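Local coordinates for protein CurF (Lyngbya majuscula, PDB 2Q35) that probably catalyses a decarboxylation during polyketide chain beta-branching, as the crotonase-fold ECH2 domain of a larger biosynthetic protein, at residues 50-55 and 94-99. The protein carries 1 engineered substitution. Numbering follows the deposited sequence.
Sequences VVILTG and IAAMQG
Thr54 and Gln98 extend, with side-chain bonds, the backbone ladder between strands 50-54 and 93-97, parallel neighbours in the larger sheet of the crotonase fold. Along that ladder the main chains are laced by Ile94 N to Val51 O, Leu53 N to Ile94 O and Ala96 N to Leu53 O. Thr54 then turns its hydroxyl anti to its own backbone N (chi1 -160°), which brings OG1 to 2.8 Å from Ala96 O; the donated bond lies in the carbonyl plane, on a lone pair. Gln98 reaches back with a chain bent at chi2 (-52°), and its OE1 accepts a hydrogen bond from Gly55 N at 3.1 Å, the donor lying above the amide plane rather than on a lone pair. The other end of that amide, NE2, bonds to Gly57 O and Tyr59 O, so an acceptor role at OE1 and donor roles at NE2 set which way round the amide lies. On the face covered by helix 178-192, Ile52 CG2 packs on Ala96 CB at 4.0 Å, while Val50 CG1 meets Ile94 CD1 obliquely at 3.9 Å. Side-chain hydroxyl and amide thus carry the pairing past the regular ladder, tying Gly55, just past strand 50-54, to the chain around Gln98.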
loop_
_atom_site.group_PDB
_atom_site.type_symbol
_atom_site.label_atom_id
_atom_site.label_comp_id
_atom_site.label_asym_id
_atom_site.label_seq_id
_atom_site.Cartn_x
_atom_site.Cartn_y
_atom_site.Cartn_z
ATOM N N VAL A 50 -18.454 16.348 11.099
ATOM C CA VAL A 50 -17.306 16.328 10.139
ATOM C C VAL A 50 -16.663 17.695 10.160
ATOM O O VAL A 50 -17.369 18.708 10.144
ATOM C CB VAL A 50 -17.755 15.982 8.671
ATOM C CG1 VAL A 50 -16.549 15.918 7.737
ATOM C CG2 VAL A 50 -18.515 14.660 8.602
ATOM N N VAL A 51 -15.334 17.740 10.236
ATOM C CA VAL A 51 -14.598 19.003 10.149
ATOM C C VAL A 51 -13.892 19.083 8.780
ATOM O O VAL A 51 -13.233 18.119 8.374
ATOM C CB VAL A 51 -13.508 19.057 11.221
ATOM C CG1 VAL A 51 -12.593 20.265 10.970
ATOM C CG2 VAL A 51 -14.122 19.114 12.611
ATOM N N ILE A 52 -14.061 20.197 8.063
ATOM C CA ILE A 52 -13.261 20.468 6.882
ATOM C C ILE A 52 -12.226 21.509 7.262
ATOM O O ILE A 52 -12.581 22.645 7.634
ATOM C CB ILE A 52 -14.168 20.975 5.728
ATOM C CG1 ILE A 52 -15.179 19.860 5.387
ATOM C CG2 ILE A 52 -13.318 21.320 4.469
ATOM C CD1 ILE A 52 -16.147 20.220 4.316
ATOM N N LEU A 53 -10.955 21.132 7.185
ATOM C CA LEU A 53 -9.860 22.063 7.483
ATOM C C LEU A 53 -9.282 22.613 6.182
ATOM O O LEU A 53 -8.895 21.860 5.302
ATOM C CB LEU A 53 -8.763 21.331 8.259
ATOM C CG LEU A 53 -7.506 22.116 8.647
ATOM C CD1 LEU A 53 -7.803 23.333 9.540
ATOM C CD2 LEU A 53 -6.469 21.180 9.329
ATOM N N THR A 54 -9.187 23.928 6.079
ATOM C CA THR A 54 -8.738 24.519 4.810
ATOM C C THR A 54 -7.943 25.803 5.078
ATOM O O THR A 54 -7.908 26.315 6.212
ATOM C CB THR A 54 -9.930 24.723 3.848
ATOM O OG1 THR A 54 -9.452 24.855 2.498
ATOM C CG2 THR A 54 -10.780 25.951 4.228
ATOM N N GLY A 55 -7.303 26.302 4.024
ATOM C CA GLY A 55 -6.544 27.559 4.057
ATOM C C GLY A 55 -7.265 28.736 3.413
ATOM O O GLY A 55 -8.505 28.809 3.391
ATOM N N ILE A 94 -11.566 16.295 7.090
ATOM C CA ILE A 94 -11.133 16.337 5.685
ATOM C C ILE A 94 -10.236 17.562 5.490
ATOM O O ILE A 94 -10.655 18.683 5.762
ATOM C CB ILE A 94 -12.343 16.477 4.744
ATOM C CG1 ILE A 94 -13.356 15.337 4.981
ATOM C CG2 ILE A 94 -11.908 16.548 3.260
ATOM C CD1 ILE A 94 -14.719 15.500 4.286
ATOM N N ALA A 95 -9.001 17.355 5.033
ATOM C CA ALA A 95 -8.078 18.474 4.832
ATOM C C ALA A 95 -8.249 18.893 3.384
ATOM O O ALA A 95 -7.841 18.158 2.486
ATOM C CB ALA A 95 -6.658 18.053 5.053
ATOM N N ALA A 96 -8.824 20.060 3.199
ATOM C CA ALA A 96 -9.035 20.596 1.833
ATOM C C ALA A 96 -7.849 21.499 1.519
ATOM O O ALA A 96 -7.830 22.689 1.853
ATOM C CB ALA A 96 -10.366 21.364 1.743
ATOM N N MET A 97 -6.806 20.900 0.959
ATOM C CA MET A 97 -5.565 21.616 0.750
ATOM C C MET A 97 -5.669 22.322 -0.618
ATOM O O MET A 97 -5.126 21.852 -1.616
ATOM C CB MET A 97 -4.375 20.676 0.843
ATOM C CG MET A 97 -4.304 19.951 2.180
ATOM S SD MET A 97 -2.681 19.198 2.513
ATOM C CE MET A 97 -2.392 18.307 0.979
ATOM N N GLN A 98 -6.367 23.450 -0.607
ATOM C CA GLN A 98 -6.639 24.211 -1.854
ATOM C C GLN A 98 -5.415 24.990 -2.330
ATOM O O GLN A 98 -5.396 25.520 -3.459
ATOM C CB GLN A 98 -7.855 25.136 -1.653
ATOM C CG GLN A 98 -7.589 26.578 -1.149
ATOM C CD GLN A 98 -6.726 26.683 0.107
ATOM O OE1 GLN A 98 -6.751 25.810 1.000
ATOM N NE2 GLN A 98 -5.935 27.748 0.175
ATOM N N GLY A 99 -4.450 25.131 -1.432
ATOM C CA GLY A 99 -3.187 25.825 -1.663
ATOM C C GLY A 99 -1.960 24.996 -1.322
ATOM O O GLY A 99 -2.044 23.780 -1.116
#